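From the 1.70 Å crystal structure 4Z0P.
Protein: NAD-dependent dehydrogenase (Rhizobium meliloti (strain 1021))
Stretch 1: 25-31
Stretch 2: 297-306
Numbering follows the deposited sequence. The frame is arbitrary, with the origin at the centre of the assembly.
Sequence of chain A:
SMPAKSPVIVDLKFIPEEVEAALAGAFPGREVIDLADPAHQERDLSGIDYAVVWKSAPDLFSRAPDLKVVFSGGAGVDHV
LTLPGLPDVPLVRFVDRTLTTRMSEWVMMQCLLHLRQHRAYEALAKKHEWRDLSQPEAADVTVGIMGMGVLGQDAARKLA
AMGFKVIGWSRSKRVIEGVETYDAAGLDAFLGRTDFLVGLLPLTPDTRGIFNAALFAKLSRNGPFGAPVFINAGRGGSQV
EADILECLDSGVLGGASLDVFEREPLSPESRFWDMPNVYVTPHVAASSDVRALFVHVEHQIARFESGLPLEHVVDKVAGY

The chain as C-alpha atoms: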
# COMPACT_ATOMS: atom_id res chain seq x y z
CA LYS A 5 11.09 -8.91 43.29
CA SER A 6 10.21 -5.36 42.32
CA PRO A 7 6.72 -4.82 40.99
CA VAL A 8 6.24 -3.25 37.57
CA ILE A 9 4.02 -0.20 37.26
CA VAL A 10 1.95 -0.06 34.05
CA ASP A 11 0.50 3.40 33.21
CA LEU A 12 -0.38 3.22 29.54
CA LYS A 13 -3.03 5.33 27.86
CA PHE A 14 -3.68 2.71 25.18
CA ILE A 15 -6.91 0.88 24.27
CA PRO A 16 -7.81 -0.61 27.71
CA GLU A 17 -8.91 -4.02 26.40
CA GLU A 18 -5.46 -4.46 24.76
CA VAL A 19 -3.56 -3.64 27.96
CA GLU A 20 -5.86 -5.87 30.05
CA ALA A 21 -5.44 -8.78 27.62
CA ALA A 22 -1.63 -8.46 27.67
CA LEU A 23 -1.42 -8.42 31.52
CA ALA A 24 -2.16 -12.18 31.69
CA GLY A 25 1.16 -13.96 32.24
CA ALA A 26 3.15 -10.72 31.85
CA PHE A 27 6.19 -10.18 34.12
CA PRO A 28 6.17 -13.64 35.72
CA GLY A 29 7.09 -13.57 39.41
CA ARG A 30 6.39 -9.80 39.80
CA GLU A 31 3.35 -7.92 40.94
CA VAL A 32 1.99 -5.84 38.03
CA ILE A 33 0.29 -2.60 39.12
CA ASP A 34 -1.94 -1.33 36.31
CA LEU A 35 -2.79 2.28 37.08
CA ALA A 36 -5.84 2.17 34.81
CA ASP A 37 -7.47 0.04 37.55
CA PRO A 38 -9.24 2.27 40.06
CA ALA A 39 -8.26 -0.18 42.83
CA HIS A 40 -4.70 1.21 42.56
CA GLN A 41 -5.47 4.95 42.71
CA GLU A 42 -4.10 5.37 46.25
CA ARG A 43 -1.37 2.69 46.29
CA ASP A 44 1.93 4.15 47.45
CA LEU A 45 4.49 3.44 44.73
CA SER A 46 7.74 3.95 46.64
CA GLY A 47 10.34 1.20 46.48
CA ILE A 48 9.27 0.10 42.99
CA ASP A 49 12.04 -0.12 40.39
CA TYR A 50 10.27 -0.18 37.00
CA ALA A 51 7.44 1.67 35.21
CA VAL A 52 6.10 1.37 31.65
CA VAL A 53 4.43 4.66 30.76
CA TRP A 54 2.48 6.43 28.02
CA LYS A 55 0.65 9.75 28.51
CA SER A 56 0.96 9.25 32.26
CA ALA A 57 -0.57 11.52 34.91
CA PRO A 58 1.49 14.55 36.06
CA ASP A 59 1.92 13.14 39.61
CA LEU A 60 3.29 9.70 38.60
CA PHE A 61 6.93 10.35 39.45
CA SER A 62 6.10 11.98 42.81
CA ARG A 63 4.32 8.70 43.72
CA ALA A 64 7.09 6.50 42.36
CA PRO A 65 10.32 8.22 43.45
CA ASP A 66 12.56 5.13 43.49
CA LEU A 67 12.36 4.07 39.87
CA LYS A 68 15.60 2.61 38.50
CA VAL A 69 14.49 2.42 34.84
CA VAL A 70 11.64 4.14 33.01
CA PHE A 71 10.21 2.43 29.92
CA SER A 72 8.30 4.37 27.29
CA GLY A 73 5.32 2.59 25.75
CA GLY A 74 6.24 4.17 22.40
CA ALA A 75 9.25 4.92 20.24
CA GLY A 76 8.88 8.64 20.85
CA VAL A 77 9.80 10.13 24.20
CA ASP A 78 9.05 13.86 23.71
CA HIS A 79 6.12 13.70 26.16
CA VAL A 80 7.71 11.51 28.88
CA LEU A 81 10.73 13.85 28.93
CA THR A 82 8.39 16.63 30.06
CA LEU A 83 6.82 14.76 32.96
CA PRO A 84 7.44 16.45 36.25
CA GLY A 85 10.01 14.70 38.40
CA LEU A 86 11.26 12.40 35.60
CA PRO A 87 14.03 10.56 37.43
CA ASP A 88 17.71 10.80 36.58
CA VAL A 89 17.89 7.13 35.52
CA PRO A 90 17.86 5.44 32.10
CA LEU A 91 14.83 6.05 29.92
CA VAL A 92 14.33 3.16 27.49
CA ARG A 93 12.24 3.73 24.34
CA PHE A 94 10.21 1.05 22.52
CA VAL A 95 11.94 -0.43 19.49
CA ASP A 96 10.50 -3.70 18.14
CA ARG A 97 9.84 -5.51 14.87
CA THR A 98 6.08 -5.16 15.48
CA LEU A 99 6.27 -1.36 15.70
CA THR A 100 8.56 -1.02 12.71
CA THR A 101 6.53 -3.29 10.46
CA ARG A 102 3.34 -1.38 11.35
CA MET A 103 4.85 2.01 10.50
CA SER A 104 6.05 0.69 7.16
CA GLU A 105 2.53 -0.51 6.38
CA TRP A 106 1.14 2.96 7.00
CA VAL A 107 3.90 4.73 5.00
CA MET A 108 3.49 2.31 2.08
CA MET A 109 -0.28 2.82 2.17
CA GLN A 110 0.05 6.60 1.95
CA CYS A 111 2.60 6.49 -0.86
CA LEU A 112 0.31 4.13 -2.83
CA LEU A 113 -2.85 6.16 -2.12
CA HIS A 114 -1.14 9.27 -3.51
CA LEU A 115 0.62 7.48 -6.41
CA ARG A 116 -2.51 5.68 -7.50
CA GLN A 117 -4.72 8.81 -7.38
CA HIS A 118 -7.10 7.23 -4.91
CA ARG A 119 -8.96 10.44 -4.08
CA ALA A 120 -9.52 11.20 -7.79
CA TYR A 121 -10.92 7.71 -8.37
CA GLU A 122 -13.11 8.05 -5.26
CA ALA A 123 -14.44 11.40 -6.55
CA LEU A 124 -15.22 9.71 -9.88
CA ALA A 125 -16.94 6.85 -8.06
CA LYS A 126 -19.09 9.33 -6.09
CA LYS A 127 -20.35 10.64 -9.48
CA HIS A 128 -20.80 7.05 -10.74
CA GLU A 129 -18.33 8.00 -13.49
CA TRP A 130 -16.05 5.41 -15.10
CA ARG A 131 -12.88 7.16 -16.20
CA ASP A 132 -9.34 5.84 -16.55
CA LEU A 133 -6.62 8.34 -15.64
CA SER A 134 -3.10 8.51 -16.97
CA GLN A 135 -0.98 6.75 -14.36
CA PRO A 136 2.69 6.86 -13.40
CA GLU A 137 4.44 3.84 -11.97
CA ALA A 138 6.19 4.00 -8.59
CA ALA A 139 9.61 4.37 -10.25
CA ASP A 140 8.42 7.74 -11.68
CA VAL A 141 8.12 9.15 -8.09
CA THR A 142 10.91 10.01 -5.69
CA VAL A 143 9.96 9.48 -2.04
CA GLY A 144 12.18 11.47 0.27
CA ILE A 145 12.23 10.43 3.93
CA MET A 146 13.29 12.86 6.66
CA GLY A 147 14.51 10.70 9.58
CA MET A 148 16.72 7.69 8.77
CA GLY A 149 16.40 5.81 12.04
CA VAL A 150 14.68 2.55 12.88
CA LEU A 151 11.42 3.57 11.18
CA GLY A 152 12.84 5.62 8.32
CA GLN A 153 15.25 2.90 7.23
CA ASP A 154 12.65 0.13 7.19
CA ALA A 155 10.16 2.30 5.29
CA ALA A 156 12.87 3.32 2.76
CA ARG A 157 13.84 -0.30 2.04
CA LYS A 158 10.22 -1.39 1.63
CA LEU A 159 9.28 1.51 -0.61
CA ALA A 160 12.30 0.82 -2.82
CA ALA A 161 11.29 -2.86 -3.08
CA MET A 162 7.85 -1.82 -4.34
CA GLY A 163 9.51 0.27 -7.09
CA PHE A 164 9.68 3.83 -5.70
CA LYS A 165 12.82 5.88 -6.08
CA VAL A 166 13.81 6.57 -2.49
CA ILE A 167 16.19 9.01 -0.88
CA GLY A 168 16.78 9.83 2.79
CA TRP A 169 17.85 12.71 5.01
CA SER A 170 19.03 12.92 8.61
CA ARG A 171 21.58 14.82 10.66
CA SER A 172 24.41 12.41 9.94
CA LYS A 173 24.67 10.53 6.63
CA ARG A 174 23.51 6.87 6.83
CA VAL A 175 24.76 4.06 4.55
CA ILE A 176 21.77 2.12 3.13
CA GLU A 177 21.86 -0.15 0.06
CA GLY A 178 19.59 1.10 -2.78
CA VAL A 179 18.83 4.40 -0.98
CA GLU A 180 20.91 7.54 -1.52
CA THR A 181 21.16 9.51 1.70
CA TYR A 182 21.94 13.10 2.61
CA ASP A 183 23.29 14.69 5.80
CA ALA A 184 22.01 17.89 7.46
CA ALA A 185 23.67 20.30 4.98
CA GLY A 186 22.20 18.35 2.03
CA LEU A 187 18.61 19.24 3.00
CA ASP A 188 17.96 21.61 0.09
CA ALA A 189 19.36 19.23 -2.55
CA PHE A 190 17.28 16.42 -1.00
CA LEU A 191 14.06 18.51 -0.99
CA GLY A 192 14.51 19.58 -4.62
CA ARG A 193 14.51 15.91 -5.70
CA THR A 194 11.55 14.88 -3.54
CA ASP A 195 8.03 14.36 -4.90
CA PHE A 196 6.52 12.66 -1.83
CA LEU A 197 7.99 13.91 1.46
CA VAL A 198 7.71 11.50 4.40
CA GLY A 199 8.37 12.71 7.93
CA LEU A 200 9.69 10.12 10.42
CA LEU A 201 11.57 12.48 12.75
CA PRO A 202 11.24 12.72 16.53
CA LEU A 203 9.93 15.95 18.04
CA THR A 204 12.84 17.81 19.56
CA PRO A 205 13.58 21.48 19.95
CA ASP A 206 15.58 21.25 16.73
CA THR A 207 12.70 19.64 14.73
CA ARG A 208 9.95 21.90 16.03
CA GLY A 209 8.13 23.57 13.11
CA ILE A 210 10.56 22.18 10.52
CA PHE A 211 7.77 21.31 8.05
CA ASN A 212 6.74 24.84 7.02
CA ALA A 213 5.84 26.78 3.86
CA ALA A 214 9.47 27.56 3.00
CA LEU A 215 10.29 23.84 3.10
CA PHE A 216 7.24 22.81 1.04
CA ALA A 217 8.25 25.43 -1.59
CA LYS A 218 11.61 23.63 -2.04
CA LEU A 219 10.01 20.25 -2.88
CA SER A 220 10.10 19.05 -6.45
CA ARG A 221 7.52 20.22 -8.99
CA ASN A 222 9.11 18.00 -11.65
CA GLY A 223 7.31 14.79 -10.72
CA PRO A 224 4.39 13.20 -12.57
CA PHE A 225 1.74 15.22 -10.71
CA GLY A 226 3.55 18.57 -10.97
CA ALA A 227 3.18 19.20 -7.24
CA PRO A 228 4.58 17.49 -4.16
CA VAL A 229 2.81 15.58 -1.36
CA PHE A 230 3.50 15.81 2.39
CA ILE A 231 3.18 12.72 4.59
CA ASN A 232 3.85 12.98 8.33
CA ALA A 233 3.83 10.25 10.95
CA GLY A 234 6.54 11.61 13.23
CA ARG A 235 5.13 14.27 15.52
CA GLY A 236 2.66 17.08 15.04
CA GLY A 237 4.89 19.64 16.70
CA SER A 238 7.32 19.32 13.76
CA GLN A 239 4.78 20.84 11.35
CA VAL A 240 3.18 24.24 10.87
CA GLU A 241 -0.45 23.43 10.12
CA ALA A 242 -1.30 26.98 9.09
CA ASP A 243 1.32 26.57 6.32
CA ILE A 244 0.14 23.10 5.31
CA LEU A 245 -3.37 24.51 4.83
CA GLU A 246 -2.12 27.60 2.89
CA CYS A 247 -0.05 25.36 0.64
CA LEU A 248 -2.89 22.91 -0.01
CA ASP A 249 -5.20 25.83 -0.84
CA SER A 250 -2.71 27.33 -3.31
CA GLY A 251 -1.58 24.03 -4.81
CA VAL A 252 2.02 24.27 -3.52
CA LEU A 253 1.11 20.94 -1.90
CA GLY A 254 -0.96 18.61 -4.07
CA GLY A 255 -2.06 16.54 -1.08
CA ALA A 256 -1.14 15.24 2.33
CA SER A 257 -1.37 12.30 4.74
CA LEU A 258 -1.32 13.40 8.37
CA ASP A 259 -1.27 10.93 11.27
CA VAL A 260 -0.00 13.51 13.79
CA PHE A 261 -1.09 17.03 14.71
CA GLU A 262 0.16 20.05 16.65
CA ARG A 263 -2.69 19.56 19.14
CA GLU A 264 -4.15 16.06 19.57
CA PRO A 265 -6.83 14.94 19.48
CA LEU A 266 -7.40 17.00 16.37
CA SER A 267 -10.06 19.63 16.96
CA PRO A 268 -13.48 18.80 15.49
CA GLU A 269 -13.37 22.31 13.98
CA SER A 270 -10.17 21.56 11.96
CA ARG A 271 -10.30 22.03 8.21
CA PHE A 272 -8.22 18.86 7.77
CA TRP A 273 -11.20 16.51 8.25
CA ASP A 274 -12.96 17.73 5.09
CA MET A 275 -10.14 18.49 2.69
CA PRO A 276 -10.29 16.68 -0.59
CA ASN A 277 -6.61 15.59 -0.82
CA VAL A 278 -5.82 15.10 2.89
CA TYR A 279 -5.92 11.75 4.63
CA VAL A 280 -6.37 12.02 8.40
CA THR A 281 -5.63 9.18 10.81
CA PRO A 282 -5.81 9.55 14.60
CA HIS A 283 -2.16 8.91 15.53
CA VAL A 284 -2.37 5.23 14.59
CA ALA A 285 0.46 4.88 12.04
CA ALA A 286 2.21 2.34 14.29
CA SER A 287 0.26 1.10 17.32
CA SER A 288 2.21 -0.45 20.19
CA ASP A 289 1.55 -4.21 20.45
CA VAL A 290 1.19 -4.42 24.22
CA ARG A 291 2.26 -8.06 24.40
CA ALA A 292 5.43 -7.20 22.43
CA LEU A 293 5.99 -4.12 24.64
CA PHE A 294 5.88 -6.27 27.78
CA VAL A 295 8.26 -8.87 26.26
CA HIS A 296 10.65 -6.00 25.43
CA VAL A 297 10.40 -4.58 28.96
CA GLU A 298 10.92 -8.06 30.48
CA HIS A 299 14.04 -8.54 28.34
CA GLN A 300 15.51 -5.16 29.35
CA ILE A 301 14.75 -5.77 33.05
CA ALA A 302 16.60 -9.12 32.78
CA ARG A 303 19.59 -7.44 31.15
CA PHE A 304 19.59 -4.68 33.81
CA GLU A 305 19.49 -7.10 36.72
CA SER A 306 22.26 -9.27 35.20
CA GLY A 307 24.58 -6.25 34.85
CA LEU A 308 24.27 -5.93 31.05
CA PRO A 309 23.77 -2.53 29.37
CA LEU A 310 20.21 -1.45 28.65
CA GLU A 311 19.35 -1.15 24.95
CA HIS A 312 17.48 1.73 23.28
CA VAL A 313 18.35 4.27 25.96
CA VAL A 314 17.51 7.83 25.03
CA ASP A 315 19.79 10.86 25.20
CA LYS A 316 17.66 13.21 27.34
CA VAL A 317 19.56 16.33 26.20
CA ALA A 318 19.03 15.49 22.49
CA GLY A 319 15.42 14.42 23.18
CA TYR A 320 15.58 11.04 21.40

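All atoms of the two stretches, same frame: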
# COMPACT_ATOMS: atom_id res chain seq x y z
N GLY A 25 -0.15 -13.34 32.41
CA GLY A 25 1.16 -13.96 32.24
C GLY A 25 2.31 -12.99 31.98
O GLY A 25 3.43 -13.44 31.74
N ALA A 26 2.07 -11.68 32.03
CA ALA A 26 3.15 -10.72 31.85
C ALA A 26 3.98 -10.67 33.13
O ALA A 26 3.44 -10.90 34.21
CB ALA A 26 2.60 -9.34 31.54
N PHE A 27 5.27 -10.39 32.99
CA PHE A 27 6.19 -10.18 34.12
C PHE A 27 6.09 -11.28 35.18
O PHE A 27 5.73 -11.02 36.32
CB PHE A 27 5.93 -8.80 34.72
CG PHE A 27 6.02 -7.70 33.71
CD1 PHE A 27 7.25 -7.31 33.22
CD2 PHE A 27 4.88 -7.05 33.26
CE1 PHE A 27 7.35 -6.30 32.27
CE2 PHE A 27 4.98 -6.03 32.32
CZ PHE A 27 6.21 -5.66 31.83
N PRO A 28 6.38 -12.53 34.78
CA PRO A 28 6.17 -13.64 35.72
C PRO A 28 7.01 -13.45 36.98
O PRO A 28 8.15 -13.01 36.90
CB PRO A 28 6.58 -14.88 34.91
CG PRO A 28 7.29 -14.38 33.71
CD PRO A 28 6.78 -13.00 33.44
N GLY A 29 6.40 -13.71 38.13
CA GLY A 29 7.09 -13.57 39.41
C GLY A 29 7.07 -12.17 40.01
O GLY A 29 7.58 -11.98 41.11
N ARG A 30 6.49 -11.19 39.31
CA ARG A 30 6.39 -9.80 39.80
C ARG A 30 4.95 -9.39 39.88
O ARG A 30 4.15 -9.75 39.03
CB ARG A 30 7.08 -8.83 38.82
CG ARG A 30 8.54 -9.10 38.59
CD ARG A 30 9.13 -8.12 37.61
NE ARG A 30 10.53 -8.47 37.37
CZ ARG A 30 11.55 -8.11 38.13
NH1 ARG A 30 11.40 -7.35 39.21
NH2 ARG A 30 12.77 -8.52 37.80
N GLU A 31 4.63 -8.58 40.88
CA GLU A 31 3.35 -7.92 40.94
C GLU A 31 3.30 -6.87 39.83
O GLU A 31 4.28 -6.16 39.63
CB GLU A 31 3.15 -7.25 42.30
CG GLU A 31 1.75 -6.66 42.45
CD GLU A 31 1.53 -5.89 43.75
OE1 GLU A 31 2.47 -5.73 44.56
OE2 GLU A 31 0.38 -5.42 43.92
N VAL A 297 10.10 -5.07 27.62
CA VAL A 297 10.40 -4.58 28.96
C VAL A 297 11.00 -5.70 29.82
O VAL A 297 12.00 -5.48 30.52
CB VAL A 297 9.18 -3.95 29.65
CG1 VAL A 297 9.49 -3.56 31.10
CG2 VAL A 297 8.72 -2.70 28.90
N GLU A 298 10.39 -6.89 29.77
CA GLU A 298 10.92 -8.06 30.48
C GLU A 298 12.38 -8.33 30.14
O GLU A 298 13.22 -8.58 31.03
CB GLU A 298 10.11 -9.31 30.18
CG GLU A 298 8.78 -9.36 30.88
CD GLU A 298 7.83 -10.38 30.28
OE1 GLU A 298 8.27 -11.26 29.52
OE2 GLU A 298 6.62 -10.30 30.58
N HIS A 299 12.69 -8.27 28.84
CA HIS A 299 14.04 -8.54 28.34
C HIS A 299 15.03 -7.52 28.87
O HIS A 299 16.11 -7.88 29.35
CB HIS A 299 14.04 -8.59 26.80
CG HIS A 299 15.39 -8.85 26.19
ND1 HIS A 299 16.09 -10.02 26.39
CD2 HIS A 299 16.16 -8.09 25.37
CE1 HIS A 299 17.24 -9.97 25.74
NE2 HIS A 299 17.31 -8.81 25.11
N GLN A 300 14.64 -6.24 28.85
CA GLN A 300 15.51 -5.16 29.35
C GLN A 300 15.70 -5.23 30.86
O GLN A 300 16.82 -5.01 31.34
CB GLN A 300 14.99 -3.78 28.94
CG GLN A 300 15.05 -3.55 27.43
CD GLN A 300 16.44 -3.81 26.83
OE1 GLN A 300 17.45 -3.35 27.36
NE2 GLN A 300 16.50 -4.55 25.72
N ILE A 301 14.64 -5.54 31.60
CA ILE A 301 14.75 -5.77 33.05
C ILE A 301 15.78 -6.89 33.30
O ILE A 301 16.64 -6.76 34.17
CB ILE A 301 13.40 -6.11 33.71
CG1 ILE A 301 12.52 -4.86 33.78
CG2 ILE A 301 13.61 -6.65 35.13
CD1 ILE A 301 11.07 -5.10 34.15
N ALA A 302 15.70 -7.99 32.55
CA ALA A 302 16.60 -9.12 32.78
C ALA A 302 18.05 -8.72 32.50
O ALA A 302 18.97 -9.09 33.25
CB ALA A 302 16.20 -10.33 31.94
N ARG A 303 18.26 -7.97 31.44
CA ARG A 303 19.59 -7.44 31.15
C ARG A 303 20.10 -6.55 32.30
O ARG A 303 21.22 -6.72 32.77
CB ARG A 303 19.60 -6.64 29.84
CG ARG A 303 19.45 -7.48 28.58
CD ARG A 303 19.43 -6.59 27.34
NE ARG A 303 20.70 -5.89 27.15
CZ ARG A 303 21.78 -6.41 26.57
NH1 ARG A 303 21.79 -7.65 26.09
NH2 ARG A 303 22.89 -5.67 26.49
N PHE A 304 19.26 -5.63 32.74
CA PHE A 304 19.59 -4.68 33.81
C PHE A 304 20.03 -5.40 35.06
O PHE A 304 21.10 -5.11 35.63
CB PHE A 304 18.38 -3.80 34.11
CG PHE A 304 18.66 -2.68 35.08
CD1 PHE A 304 19.51 -1.64 34.73
CD2 PHE A 304 18.06 -2.67 36.34
CE1 PHE A 304 19.76 -0.60 35.62
CE2 PHE A 304 18.31 -1.63 37.24
CZ PHE A 304 19.16 -0.59 36.88
N GLU A 305 19.22 -6.37 35.49
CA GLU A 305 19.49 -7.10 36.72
C GLU A 305 20.67 -8.08 36.63
O GLU A 305 21.22 -8.46 37.66
CB GLU A 305 18.23 -7.82 37.21
CG GLU A 305 17.13 -6.82 37.56
CD GLU A 305 15.91 -7.44 38.20
OE1 GLU A 305 15.86 -8.68 38.33
OE2 GLU A 305 15.01 -6.67 38.59
N SER A 306 21.05 -8.46 35.42
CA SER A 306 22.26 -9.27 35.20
C SER A 306 23.52 -8.45 34.99
O SER A 306 24.59 -9.02 34.80
CB SER A 306 22.08 -10.16 33.96
OG SER A 306 20.91 -10.92 34.08
O HOH W 1 13.51 -7.07 41.21

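The strongest polar contact joins a backbone amide to a carboxylate. Phe-27 N donates a hydrogen bond to Glu-298 OE2 at 2.8 Å, and the bond is nearly straight (167°). Residues 25-31 form no regular helix or strand; the acceptor of this amide is a side chain of the helix. The second polar contact is a salt bridge between Arg-30 NH2 and Glu-305 OE2, 3.0 Å apart. Its hydrogen bond is weak, with an angle of 141°, although the carboxylate oxygen lies near the guanidinium plane. A water reinforces the pair: it accepts from Arg-30 NH1 at 2.9 Å and donates to Glu-305 OE2 at 3.0 Å.

Glu-298, Ile-301 and Glu-305 follow one another at helical spacing, and each meets the loop. The loop itself folds as a type II beta turn from Phe-27 to Arg-30, closed by Arg-30 N to Phe-27 O at 3.1 Å. Gly-29, at phi 86°, occupies a position that calls for glycine.

Apolar packing centres on the buried Phe-27 ring. Its CE1 lies 3.7 Å from Val-297 CG1, which sits at the ring edge, and 4.3 Å from Ile-301 CD1. Glu-298 OE2 lies over one face. Ile-301 also touches the arginine: its CG2 is 3.4 Å from Arg-30 NH2. Together the stretches bury 310 Å².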